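Local structure of fiber protein 2 (Fowl adenovirus 1, 2VTW) at residues P136-T139 and N143-S146; N27-S32 and R70-W75; G42-S47 and T101-A106. The protein forms the short-fibre spike on the adenovirus capsid as a homotrimer, its C-terminal head domain probably binding a host receptor for initial attachment. One frame throughout, in Å; residues are numbered along the deposited sequence.

Contact 1 (P136-T139 and N143-S146); sequences PIFT and NTGS
Phe138 drives its ring into the turn formed by Asn143, Thr144 and Gly145, which covers one face and the outer edge of the ring. Asn143 lies over the face: its CA is 3.9 Å from the centroid of the Phe138 ring and 15° off the normal, a CH-pi contact. The Asn143 amide crosses the rim with its plane 45° from that of the ring, bringing OD1 to 3.2 Å from Phe138 CE2. Thr144 comes instead to the edge, its OG1 near the ring plane and 3.0 Å from Phe138 CE1. With CG anti to the backbone N (chi1 -169°), the Asn143 side chain reaches along the turn, and OD1 accepts from Gly145 N at 3.0 Å in the carbonyl plane, closing an Asx turn. Thr144 OG1 donates to Gly145 O, also at 3.0 Å, so the turn is pinned twice by its own side chains. Pro136 completes the contact, with CD 3.3 Å from Gly145 O. Val187 of strand 185-197 touches Pro136, Phe138 and Thr144. The turn itself lies in the connection between the antiparallel neighbours 129-140 and 147-157, with strand 185-197 pairing with 129-140 through backbone bonds to Ile137 and Thr139.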
# COMPACT_ATOMS: atom_id res chain seq x y z
N PRO A 136 -11.08 7.61 9.93
CA PRO A 136 -10.50 8.64 10.77
C PRO A 136 -11.05 8.63 12.20
O PRO A 136 -12.02 7.92 12.51
CB PRO A 136 -10.95 9.91 10.08
CG PRO A 136 -12.28 9.59 9.56
CD PRO A 136 -12.27 8.10 9.21
N ILE A 137 -10.46 9.48 13.03
CA ILE A 137 -10.86 9.70 14.42
C ILE A 137 -11.62 11.05 14.53
O ILE A 137 -11.18 12.07 13.96
CB ILE A 137 -9.61 9.78 15.31
CG1 ILE A 137 -9.28 8.42 15.94
CG2 ILE A 137 -9.82 10.78 16.43
CD1 ILE A 137 -9.75 8.28 17.37
N PHE A 138 -12.73 11.07 15.27
CA PHE A 138 -13.47 12.31 15.53
C PHE A 138 -13.43 12.73 16.98
O PHE A 138 -13.15 11.94 17.88
CB PHE A 138 -14.95 12.19 15.18
CG PHE A 138 -15.22 11.51 13.90
CD1 PHE A 138 -14.62 11.94 12.74
CD2 PHE A 138 -16.10 10.44 13.84
CE1 PHE A 138 -14.87 11.29 11.54
CE2 PHE A 138 -16.35 9.78 12.64
CZ PHE A 138 -15.73 10.20 11.49
N THR A 139 -13.74 14.02 17.17
CA THR A 139 -14.22 14.58 18.43
C THR A 139 -15.42 15.50 18.09
O THR A 139 -15.64 15.85 16.93
CB THR A 139 -13.11 15.34 19.22
OG1 THR A 139 -12.77 16.57 18.56
CG2 THR A 139 -11.85 14.46 19.41
N ASN A 143 -18.97 13.84 12.20
CA ASN A 143 -18.91 12.43 11.80
C ASN A 143 -18.92 12.32 10.27
O ASN A 143 -19.96 12.29 9.62
CB ASN A 143 -20.08 11.61 12.41
CG ASN A 143 -19.90 10.09 12.24
OD1 ASN A 143 -19.25 9.60 11.30
ND2 ASN A 143 -20.46 9.33 13.16
N THR A 144 -17.72 12.25 9.71
CA THR A 144 -17.52 12.08 8.26
C THR A 144 -17.74 10.64 7.76
O THR A 144 -17.80 10.40 6.55
CB THR A 144 -16.07 12.45 7.87
OG1 THR A 144 -15.15 11.61 8.58
CG2 THR A 144 -15.76 13.94 8.20
N GLY A 145 -17.84 9.69 8.69
CA GLY A 145 -17.74 8.28 8.33
C GLY A 145 -16.31 7.94 7.90
O GLY A 145 -15.36 8.65 8.24
N SER A 146 -16.14 6.83 7.18
CA SER A 146 -14.85 6.47 6.59
C SER A 146 -14.53 7.41 5.41
O SER A 146 -15.41 8.00 4.82
CB SER A 146 -14.83 5.00 6.11
OG SER A 146 -14.66 4.13 7.22

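Contact 2 (N27-S32 and R70-W75)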
# COMPACT_ATOMS: atom_id res chain seq x y z
N ASN A 27 -14.46 25.96 -1.79
CA ASN A 27 -14.22 26.77 -0.59
C ASN A 27 -12.93 26.31 0.04
O ASN A 27 -12.80 25.13 0.36
CB ASN A 27 -15.40 26.64 0.39
CG ASN A 27 -16.72 27.04 -0.26
OD1 ASN A 27 -16.88 28.18 -0.71
ND2 ASN A 27 -17.65 26.10 -0.34
N PRO A 28 -11.94 27.21 0.16
CA PRO A 28 -10.74 26.85 0.91
C PRO A 28 -10.98 26.79 2.39
O PRO A 28 -11.98 27.31 2.89
CB PRO A 28 -9.76 28.00 0.59
CG PRO A 28 -10.32 28.71 -0.54
CD PRO A 28 -11.81 28.55 -0.44
N PHE A 29 -10.04 26.18 3.10
CA PHE A 29 -10.09 26.11 4.54
C PHE A 29 -8.71 25.73 5.00
O PHE A 29 -7.84 25.42 4.19
CB PHE A 29 -11.16 25.10 5.03
CG PHE A 29 -10.89 23.66 4.62
CD1 PHE A 29 -10.21 22.79 5.49
CD2 PHE A 29 -11.31 23.17 3.38
CE1 PHE A 29 -9.96 21.46 5.14
CE2 PHE A 29 -11.06 21.83 3.02
CZ PHE A 29 -10.39 20.98 3.92
N ASN A 30 -8.51 25.75 6.30
CA ASN A 30 -7.21 25.48 6.86
C ASN A 30 -7.18 24.20 7.73
O ASN A 30 -8.10 23.92 8.48
CB ASN A 30 -6.76 26.70 7.65
CG ASN A 30 -6.68 27.94 6.77
OD1 ASN A 30 -7.44 28.90 6.96
ND2 ASN A 30 -5.80 27.89 5.76
N GLY A 31 -6.10 23.44 7.61
CA GLY A 31 -5.93 22.21 8.36
C GLY A 31 -4.48 22.05 8.73
O GLY A 31 -3.63 22.69 8.11
N SER A 32 -4.20 21.24 9.74
CA SER A 32 -2.84 20.87 10.10
C SER A 32 -2.44 19.61 9.34
O SER A 32 -3.30 18.90 8.81
CB SER A 32 -2.73 20.65 11.61
OG SER A 32 -3.40 21.70 12.30
N ARG A 70 -18.45 16.62 0.26
CA ARG A 70 -17.81 15.50 0.98
C ARG A 70 -16.30 15.34 0.67
O ARG A 70 -15.58 14.69 1.45
CB ARG A 70 -18.57 14.21 0.69
CG ARG A 70 -19.96 14.19 1.33
CD ARG A 70 -20.71 12.90 1.13
NE ARG A 70 -21.07 12.60 -0.26
CZ ARG A 70 -20.52 11.66 -1.04
NH1 ARG A 70 -19.53 10.87 -0.61
NH2 ARG A 70 -20.97 11.50 -2.28
N TYR A 71 -15.82 15.91 -0.44
CA TYR A 71 -14.42 15.73 -0.86
C TYR A 71 -13.57 16.94 -0.54
O TYR A 71 -14.07 18.05 -0.51
CB TYR A 71 -14.30 15.46 -2.36
CG TYR A 71 -14.91 14.19 -2.88
CD1 TYR A 71 -15.76 13.38 -2.10
CD2 TYR A 71 -14.69 13.81 -4.18
CE1 TYR A 71 -16.32 12.23 -2.62
CE2 TYR A 71 -15.27 12.68 -4.70
CZ TYR A 71 -16.05 11.89 -3.93
OH TYR A 71 -16.60 10.76 -4.49
N PHE A 72 -12.29 16.71 -0.29
CA PHE A 72 -11.33 17.80 -0.23
C PHE A 72 -9.94 17.35 -0.64
O PHE A 72 -9.58 16.17 -0.46
CB PHE A 72 -11.33 18.49 1.14
CG PHE A 72 -10.73 17.69 2.26
CD1 PHE A 72 -9.37 17.71 2.50
CD2 PHE A 72 -11.55 16.96 3.12
CE1 PHE A 72 -8.82 17.01 3.53
CE2 PHE A 72 -11.01 16.25 4.18
CZ PHE A 72 -9.64 16.28 4.39
N THR A 73 -9.16 18.29 -1.17
CA THR A 73 -7.86 17.97 -1.77
C THR A 73 -6.73 18.64 -1.01
O THR A 73 -6.84 19.81 -0.60
CB THR A 73 -7.81 18.37 -3.25
OG1 THR A 73 -8.86 17.70 -3.95
CG2 THR A 73 -6.45 18.06 -3.90
N VAL A 74 -5.67 17.88 -0.80
CA VAL A 74 -4.41 18.36 -0.29
C VAL A 74 -3.33 18.08 -1.37
O VAL A 74 -3.25 16.97 -1.93
CB VAL A 74 -4.04 17.66 1.04
CG1 VAL A 74 -2.61 18.05 1.51
CG2 VAL A 74 -5.06 18.01 2.09
N TRP A 75 -2.54 19.11 -1.69
CA TRP A 75 -1.42 19.01 -2.63
C TRP A 75 -0.12 18.84 -1.88
O TRP A 75 0.22 19.66 -1.05
CB TRP A 75 -1.35 20.28 -3.49
CG TRP A 75 -2.37 20.29 -4.54
CD1 TRP A 75 -3.58 20.90 -4.50
CD2 TRP A 75 -2.30 19.63 -5.82
NE1 TRP A 75 -4.27 20.66 -5.66
CE2 TRP A 75 -3.50 19.87 -6.48
CE3 TRP A 75 -1.35 18.82 -6.43
CZ2 TRP A 75 -3.77 19.37 -7.75
CZ3 TRP A 75 -1.60 18.33 -7.68
CH2 TRP A 75 -2.79 18.61 -8.34
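The hydrophobic interior of the all-beta head domain holds a T-shaped pair of phenylalanines, Phe29 from the start of strand 28-40 and Phe72 from strand 71-76. Both strands pair antiparallel with strand 4-23, but the two do not pair with each other; where these residues sit the backbones are well apart, CA of Phe29 lying 9.7 Å from CA of Phe72, and the side chains span the gap. The edge belongs to Phe29 and the face to Phe72. The planes stand at 83° and the centroids are 5.4 Å apart, so the C-H at CZ of Phe29 is directed at the face of Phe72. Contact is made by CZ of Phe29, 3.7 Å from both CG and CD1 of Phe72, so the edge meets the face near its attached end instead of over its centre. The neighbouring rim atom, Phe29 CE2, comes to 3.8 Å from Phe72 CB, which lies close to the plane of the Phe29 ring. Each side chain has CG set between its backbone N and carbonyl carbon (chi1 64° for Phe29 and 72° for Phe72), a choice that sends both rings into the gap. Asn27 O also lies in the plane of the Phe29 ring, 3.9 Å from CD2, where the slightly positive rim should suit it. The cluster extends further: Phe29 makes another edge-to-face pair with Phe179, and Phe72 stacks with Phe171 of strand 163-173 and touches Leu178. On the other side of strand 71-76, Thr73 OG1 bonds to Tyr124 O and Thr170 OG1. An edge-to-face pair between strands that do not pair with each other belongs to the core of a beta-sandwich, here that of the fibre head.

Contact 3 (G42-S47 and T101-A106); sequences GMLTTS and TSFEPA
Leu44, on strand 43-53 of the beta-sandwich of the fibre head, spreads its two methyls against Phe103 in the loop between strands 92-94 and 115-116. Its CD1 approaches the rim of the aromatic ring, 3.9 Å from Phe103 CD1 and near the ring plane, and also lies 4.0 Å from Phe103 CA. The other methyl, CD2, meets the main chain of the same residue, resting 3.6 Å from Phe103 O. More loosely, Leu44 CD2 lies 4.3 Å from Pro105 CB. The fork therefore engages both the ring and the main chain of Phe103. A chi1 of -171° points the branched end away from the strand's own N and out toward the loop, and the leucine and phenylalanine side chains cross at about a right angle. The four residues that touch are buried; the side chains meet through apolar atoms, while one leucine methyl also rests against a carbonyl oxygen. In the next shell, Gln37 of strand 28-40 packs against both Leu44 and Phe103, while Ile167 lies against Leu44. Asn39 ties the two segments together through both ends of its amide, ND2 bonding to Ser102 O and OD1 to Gly42 N. Arg200 braces the loop by a salt bridge to Glu104 and a hydrogen bond to Thr101 O, and Ser102 OG bonds to Ser99 O and Val203 N. Within the loop itself, Ser102 CB sits 3.8 Å above one face of the Phe103 ring, offset toward the rim.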
# COMPACT_ATOMS: atom_id res chain seq x y z
N GLY A 42 15.21 6.42 -6.08
CA GLY A 42 14.27 6.81 -7.13
C GLY A 42 12.82 6.40 -6.95
O GLY A 42 12.03 6.62 -7.85
N MET A 43 12.48 5.84 -5.79
CA MET A 43 11.09 5.52 -5.41
C MET A 43 10.69 6.37 -4.22
O MET A 43 11.35 6.34 -3.18
CB MET A 43 10.95 4.02 -5.03
CG MET A 43 9.48 3.52 -4.93
SD MET A 43 8.69 3.42 -6.57
CE MET A 43 9.63 2.08 -7.30
N LEU A 44 9.60 7.10 -4.37
CA LEU A 44 9.11 8.03 -3.39
C LEU A 44 7.99 7.43 -2.54
O LEU A 44 6.95 7.05 -3.06
CB LEU A 44 8.57 9.27 -4.11
CG LEU A 44 8.20 10.48 -3.24
CD1 LEU A 44 9.48 11.09 -2.53
CD2 LEU A 44 7.48 11.50 -4.11
N THR A 45 8.21 7.38 -1.23
CA THR A 45 7.18 6.98 -0.26
C THR A 45 6.84 8.21 0.58
O THR A 45 7.73 8.82 1.15
CB THR A 45 7.67 5.87 0.69
OG1 THR A 45 7.97 4.69 -0.06
CG2 THR A 45 6.61 5.54 1.73
N THR A 46 5.55 8.55 0.60
CA THR A 46 5.00 9.70 1.26
C THR A 46 4.01 9.25 2.35
O THR A 46 3.01 8.59 2.05
CB THR A 46 4.24 10.57 0.22
OG1 THR A 46 5.19 11.12 -0.72
CG2 THR A 46 3.44 11.71 0.90
N SER A 47 4.29 9.61 3.60
CA SER A 47 3.35 9.42 4.72
C SER A 47 2.77 10.76 5.13
O SER A 47 3.51 11.71 5.42
CB SER A 47 4.04 8.76 5.90
OG SER A 47 3.18 8.74 7.04
N THR A 101 14.60 18.64 -4.78
CA THR A 101 14.34 17.95 -6.04
C THR A 101 14.39 16.43 -5.86
O THR A 101 13.94 15.67 -6.72
CB THR A 101 15.30 18.38 -7.19
OG1 THR A 101 16.63 18.01 -6.87
CG2 THR A 101 15.24 19.87 -7.45
N SER A 102 14.93 15.98 -4.74
CA SER A 102 14.92 14.56 -4.42
C SER A 102 13.50 14.05 -4.07
O SER A 102 13.29 12.82 -4.00
CB SER A 102 15.89 14.28 -3.28
OG SER A 102 17.18 14.78 -3.56
N PHE A 103 12.54 14.95 -3.90
CA PHE A 103 11.18 14.57 -3.54
C PHE A 103 10.13 14.91 -4.59
O PHE A 103 8.93 14.77 -4.36
CB PHE A 103 10.85 15.13 -2.14
CG PHE A 103 11.86 14.75 -1.17
CD1 PHE A 103 11.84 13.47 -0.59
CD2 PHE A 103 12.94 15.58 -0.91
CE1 PHE A 103 12.84 13.08 0.27
CE2 PHE A 103 13.95 15.17 -0.05
CZ PHE A 103 13.91 13.92 0.54
N GLU A 104 10.61 15.31 -5.77
CA GLU A 104 9.76 15.53 -6.90
C GLU A 104 9.35 14.17 -7.45
O GLU A 104 10.20 13.33 -7.73
CB GLU A 104 10.50 16.28 -7.99
CG GLU A 104 9.63 16.68 -9.18
CD GLU A 104 10.44 17.23 -10.37
OE1 GLU A 104 11.65 17.55 -10.18
OE2 GLU A 104 9.83 17.37 -11.46
N PRO A 105 8.03 13.96 -7.62
CA PRO A 105 7.58 12.72 -8.25
C PRO A 105 7.82 12.74 -9.75
O PRO A 105 7.79 13.81 -10.39
CB PRO A 105 6.09 12.74 -7.95
CG PRO A 105 5.75 14.23 -7.90
CD PRO A 105 6.92 14.84 -7.24
N ALA A 106 8.09 11.57 -10.33
CA ALA A 106 8.25 11.46 -11.77
C ALA A 106 7.00 11.88 -12.50
O ALA A 106 5.89 11.84 -11.96
CB ALA A 106 8.68 10.00 -12.18

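How the contacts relate
From the N terminus, segment 27-32 comes first and opens contact 2; segment 42-47 follows on the next strand and opens contact 3. Residues 70-75 then close contact 2 over a long excursion, and 101-106 close contact 3, so these two cross. Contact 1 comes later, in series with both, and closes the short turn between strands 129-140 and 147-157. None touches another. Contact 2 lies nearest the middle of the chain, its centre about 8 Å from that of the chain, joining strands in the interior, whereas contacts 1 and 3 lie on opposite sides of that centre, about 29 Å apart between their own centres, each fastening a loop to the same curled sheet.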